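Local coordinates for protein putative hydrolase (Acinetobacter sp. NBRC 100985, PDB 4XUK) that probably hydrolyses organophosphates and lactones as a two-zinc enzyme of the metallo-beta-lactamase superfamily, at residues L105-H108 with D112-C115; S74-A77 with H83-S86. The protein carries 2 engineered substitutions. All coordinates share one frame; numbering follows the deposited sequence.

Contact 1: residues L105-H108 with D112-C115. With ZN (zinc ion), chain C; ZN (zinc ion), chain D.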
ATOM      1  N   LEU A 105      22.538  10.188   2.980  1.00 14.13           N
ATOM      2  CA  LEU A 105      23.214   9.182   2.161  1.00 16.59           C
ATOM      3  C   LEU A 105      22.558   9.136   0.784  1.00 18.31           C
ATOM      4  O   LEU A 105      21.331   9.012   0.661  1.00 18.23           O
ATOM      5  CB  LEU A 105      23.152   7.798   2.812  1.00 14.42           C
ATOM      6  CG  LEU A 105      23.622   7.695   4.259  1.00 19.10           C
ATOM      7  CD1 LEU A 105      23.406   6.290   4.804  1.00 20.53           C
ATOM      8  CD2 LEU A 105      25.056   8.159   4.438  1.00 17.54           C
ATOM      9  N   LEU A 106      23.379   9.245  -0.248  1.00 14.88           N
ATOM     10  CA  LEU A 106      22.883   9.202  -1.617  1.00 15.38           C
ATOM     11  C   LEU A 106      23.234   7.861  -2.247  1.00 18.92           C
ATOM     12  O   LEU A 106      24.394   7.456  -2.241  1.00 17.27           O
ATOM     13  CB  LEU A 106      23.503  10.348  -2.433  1.00 15.07           C
ATOM     14  CG  LEU A 106      23.140  11.747  -1.921  1.00 18.55           C
ATOM     15  CD1 LEU A 106      23.796  12.818  -2.761  1.00 18.97           C
ATOM     16  CD2 LEU A 106      21.618  11.958  -1.868  1.00 15.43           C
ATOM     17  N   THR A 107      22.240   7.160  -2.785  1.00 16.24           N
ATOM     18  CA  THR A 107      22.528   5.889  -3.443  1.00 16.30           C
ATOM     19  C   THR A 107      23.317   6.127  -4.721  1.00 16.56           C
ATOM     20  O   THR A 107      24.189   5.332  -5.079  1.00 17.40           O
ATOM     21  CB  THR A 107      21.245   5.102  -3.761  1.00 18.21           C
ATOM     22  OG1 THR A 107      20.355   5.913  -4.545  1.00 16.22           O
ATOM     23  CG2 THR A 107      20.564   4.667  -2.464  1.00 14.53           C
ATOM     24  N   HIS A 108      23.002   7.235  -5.389  1.00 14.33           N
ATOM     25  CA  HIS A 108      23.704   7.684  -6.592  1.00 18.23           C
ATOM     26  C   HIS A 108      23.313   9.132  -6.881  1.00 18.74           C
ATOM     27  O   HIS A 108      22.458   9.695  -6.195  1.00 17.30           O
ATOM     28  CB  HIS A 108      23.404   6.787  -7.812  1.00 16.87           C
ATOM     29  CG  HIS A 108      21.951   6.666  -8.152  1.00 19.07           C
ATOM     30  ND1 HIS A 108      20.980   6.375  -7.214  1.00 17.06           N
ATOM     31  CD2 HIS A 108      21.306   6.757  -9.344  1.00 14.65           C
ATOM     32  CE1 HIS A 108      19.802   6.315  -7.810  1.00 16.42           C
ATOM     33  NE2 HIS A 108      19.974   6.545  -9.098  1.00 18.94           N
ATOM     34  N   ASP A 112      16.919  12.691  -9.515  1.00 17.71           N
ATOM     35  CA  ASP A 112      15.752  12.372  -8.699  1.00 17.15           C
ATOM     36  C   ASP A 112      16.152  11.779  -7.345  1.00 15.71           C
ATOM     37  O   ASP A 112      15.303  11.341  -6.568  1.00 15.87           O
ATOM     38  CB  ASP A 112      14.790  11.456  -9.460  1.00 17.88           C
ATOM     39  CG  ASP A 112      15.471  10.216  -9.994  1.00 17.74           C
ATOM     40  OD1 ASP A 112      16.581  10.329 -10.556  1.00 20.07           O
ATOM     41  OD2 ASP A 112      14.894   9.130  -9.860  1.00 16.08           O
ATOM     42  N   HIS A 113      17.448  11.787  -7.058  1.00 17.62           N
ATOM     43  CA  HIS A 113      17.938  11.344  -5.761  1.00 19.41           C
ATOM     44  C   HIS A 113      18.730  12.420  -5.038  1.00 18.49           C
ATOM     45  O   HIS A 113      18.648  12.530  -3.805  1.00 17.64           O
ATOM     46  CB  HIS A 113      18.760  10.071  -5.937  1.00 19.27           C
ATOM     47  CG  HIS A 113      17.984   8.978  -6.592  1.00 18.67           C
ATOM     48  ND1 HIS A 113      17.450   7.926  -5.886  1.00 19.19           N
ATOM     49  CD2 HIS A 113      17.580   8.819  -7.875  1.00 16.31           C
ATOM     50  CE1 HIS A 113      16.771   7.150  -6.713  1.00 14.09           C
ATOM     51  NE2 HIS A 113      16.848   7.664  -7.927  1.00 25.97           N
ATOM     52  N   VAL A 114      19.486  13.213  -5.798  1.00 16.19           N
ATOM     53  CA  VAL A 114      20.354  14.230  -5.207  1.00 17.65           C
ATOM     54  C   VAL A 114      19.761  15.650  -5.175  1.00 16.61           C
ATOM     55  O   VAL A 114      20.016  16.396  -4.226  1.00 17.29           O
ATOM     56  CB  VAL A 114      21.749  14.250  -5.881  1.00 18.37           C
ATOM     57  CG1 VAL A 114      21.642  14.660  -7.341  1.00 17.59           C
ATOM     58  CG2 VAL A 114      22.682  15.204  -5.138  1.00 17.20           C
ATOM     59  N   CYS A 115      18.976  16.032  -6.187  1.00 15.98           N
ATOM     60  CA  CYS A 115      18.542  17.438  -6.293  1.00 16.36           C
ATOM     61  C   CYS A 115      17.755  17.926  -5.073  1.00 17.28           C
ATOM     62  O   CYS A 115      17.845  19.098  -4.687  1.00 16.32           O
ATOM     63  CB  CYS A 115      17.740  17.683  -7.576  1.00 20.20           C
ATOM     64  SG  CYS A 115      18.764  17.889  -9.054  1.00 24.74           S
TER
HETATM   65 ZN    ZN C 401      16.001   7.093  -9.670  1.00 20.00          ZN
HETATM   66 ZN    ZN D 402      18.719   6.451 -11.026  1.00 20.00          ZN

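Contact 2: residues S74-A77 with H83-S86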
ATOM      1  N   SER A  74      16.713  12.046  -1.687  1.00 16.41           N
ATOM      2  CA  SER A  74      15.999  13.278  -1.321  1.00 18.33           C
ATOM      3  C   SER A  74      14.979  13.739  -2.347  1.00 17.18           C
ATOM      4  O   SER A  74      14.393  14.827  -2.210  1.00 15.59           O
ATOM      5  CB  SER A  74      16.994  14.411  -1.109  1.00 15.71           C
ATOM      6  OG  SER A  74      17.664  14.704  -2.340  1.00 14.63           O
ATOM      7  N   GLY A  75      14.774  12.942  -3.389  1.00 17.43           N
ATOM      8  CA  GLY A  75      13.849  13.340  -4.435  1.00 14.54           C
ATOM      9  C   GLY A  75      14.499  14.331  -5.384  1.00 16.71           C
ATOM     10  O   GLY A  75      15.707  14.578  -5.301  1.00 16.05           O
ATOM     11  N   ALA A  76      13.691  14.921  -6.265  1.00 14.65           N
ATOM     12  CA  ALA A  76      14.202  15.637  -7.432  1.00 16.24           C
ATOM     13  C   ALA A  76      14.165  17.153  -7.319  1.00 18.96           C
ATOM     14  O   ALA A  76      14.614  17.844  -8.235  1.00 22.05           O
ATOM     15  CB  ALA A  76      13.436  15.211  -8.668  1.00 20.21           C
ATOM     16  N   ALA A  77      13.628  17.668  -6.215  1.00 17.19           N
ATOM     17  CA  ALA A  77      13.332  19.098  -6.109  1.00 21.34           C
ATOM     18  C   ALA A  77      12.653  19.562  -7.402  1.00 20.34           C
ATOM     19  O   ALA A  77      11.680  18.954  -7.827  1.00 20.52           O
ATOM     20  CB  ALA A  77      14.589  19.895  -5.829  1.00 18.83           C
ATOM     21  N   HIS A  83       5.929  18.229 -11.257  1.00 27.45           N
ATOM     22  CA  HIS A  83       5.179  17.140 -10.618  1.00 29.11           C
ATOM     23  C   HIS A  83       5.944  16.395  -9.514  1.00 29.88           C
ATOM     24  O   HIS A  83       5.337  15.660  -8.733  1.00 27.64           O
ATOM     25  CB  HIS A  83       4.602  16.160 -11.650  1.00 30.96           C
ATOM     26  CG  HIS A  83       5.640  15.407 -12.421  1.00 31.06           C
ATOM     27  ND1 HIS A  83       6.638  16.035 -13.134  1.00 32.34           N
ATOM     28  CD2 HIS A  83       5.836  14.078 -12.588  1.00 29.87           C
ATOM     29  CE1 HIS A  83       7.408  15.124 -13.705  1.00 36.57           C
ATOM     30  NE2 HIS A  83       6.943  13.927 -13.389  1.00 32.38           N
ATOM     31  N   LEU A  84       7.263  16.583  -9.445  1.00 26.68           N
ATOM     32  CA  LEU A  84       8.058  15.969  -8.381  1.00 23.80           C
ATOM     33  C   LEU A  84       8.491  17.026  -7.370  1.00 24.27           C
ATOM     34  O   LEU A  84       8.061  18.178  -7.461  1.00 22.30           O
ATOM     35  CB  LEU A  84       9.273  15.253  -8.974  1.00 21.22           C
ATOM     36  CG  LEU A  84       8.968  14.294 -10.126  1.00 23.23           C
ATOM     37  CD1 LEU A  84      10.256  13.729 -10.746  1.00 20.43           C
ATOM     38  CD2 LEU A  84       8.042  13.160  -9.680  1.00 20.25           C
ATOM     39  N   GLY A  85       9.316  16.641  -6.393  1.00 20.52           N
ATOM     40  CA  GLY A  85       9.837  17.600  -5.430  1.00 20.26           C
ATOM     41  C   GLY A  85       9.096  17.639  -4.099  1.00 21.93           C
ATOM     42  O   GLY A  85       9.350  18.529  -3.273  1.00 19.27           O
ATOM     43  N   SER A  86       8.192  16.687  -3.873  1.00 17.25           N
ATOM     44  CA  SER A  86       7.381  16.685  -2.645  1.00 18.99           C
ATOM     45  C   SER A  86       8.097  16.193  -1.384  1.00 18.77           C
ATOM     46  O   SER A  86       7.526  16.260  -0.294  1.00 19.56           O
ATOM     47  CB  SER A  86       6.103  15.857  -2.844  1.00 22.30           C
ATOM     48  OG  SER A  86       5.192  16.519  -3.694  1.00 26.65           O
TER
HETATM   49  O   HOH W   1       9.413  20.536  -8.389  1.00 31.60           O

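Contact 1: residues L105-H108 with D112-C115
His108 and His113 meet in a buried contact of zinc ligands, between the loop that leaves strand 103-105 and the short helix 111-114 that follows it. CE1 of His108 stands 3.1 Å above the plane of the His113 ring, over its centre, and comes within 3.2 Å of His113 NE2. The ring planes are inclined at 49°, and a chi1 of 57°, with CG of His108 between its own N and C, helps carry the ring over His113. Each ring serves a different zinc: His108 NE2 binds one at 2.3 Å, while His113 NE2 binds the other at 2.0 Å, together with Asp112 OD2. This is the His-X-His-X-Asp-His motif of the superfamily, contributed by His108, His110, Asp112 and His113; His197, His265 and the shared Asp218 complete the two sites. Second-shell bonds limit the rotation of both rings. His108 ND1 donates to Thr107 OG1 at 2.8 Å, with the oxygen in the ring plane and an N-H...O angle of 146°, and Asp73 OD2 is hydrogen-bonded to both Thr107 OG1 and His113 ND1. His108 O is buried without a polar partner, 3.7 Å from His113 CB. Away from the metals, Leu106 divides its branches: CD1 packs on Val114 CG2 at 3.5 Å and CD2 on the backbone carbonyl of His113, 3.6 Å from its O. Ile168 of helix 151-173 also touches Val114.

Contact 2: residues S74-A77 with H83-S86
Ala77 and Gly85 bring their backbones together, CA to CA at 3.9 Å, without any direct hydrogen bond between 74-77 and 83-86. The nearest atoms are Ala77 O and Gly85 CA, 3.3 Å apart, a carbonyl lying against a residue that has no side chain. Gly85 has phi 98°, a region that few residues other than glycine enter easily. The carbonyls Ala77 O and Leu84 O are 3.7 Å apart, and one water lies within hydrogen-bonding distance of Ala77 O (2.8 Å) and Leu84 O (2.9 Å), though it has more acceptors around it than protons to give. Alongside this polar bridge is a small apolar touch: with chi1 at -50°, Leu84 carries CG opposite its own carbonyl carbon, and CD1 is the branch that meets Ala76 CB, at 4.1 Å, with Leu84 CB scarcely farther away. Both segments belong to the irregular connection between strand 69-72 and helix 87-93 of the metallo-beta-lactamase fold, with the Ala76 side chain about 9 Å from a bound zinc ion. Farther out, Asp21 of strand 14-26 positions both sides, since its OD2 accepts from Ala76 N and from Gly85 N; one carboxylate oxygen thus holds the two backbones in place of a direct bond. Leu84 also packs on Asp21 and Asn24, and the Asn24 OD1 atom is hydrogen-bonded to His83 NE2. Gly75 makes a backbone hydrogen bond with Gly116.

From the N terminus, the chain reaches contact 2 first: after strand 69-72 it runs through 74-77 and turns back through 83-86, closing a loop with five residues between the segments before helix 87-93. Contact 1 opens later, at the end of strand 103-105, and closes a tighter loop of three intervening residues at helix 111-114. The two are in series, neither nested nor crossing, with centres 11 Å apart. They touch: Ser74 OG lies 2.8 Å from His113 O, a probable hydrogen bond, and Cys115 CB packs against Ala76 O. The joined connections follow strands 69-72 and 103-105, parallel sheet neighbours; the Cys79-Cys115 disulfide links the interior of the first to the end of the second.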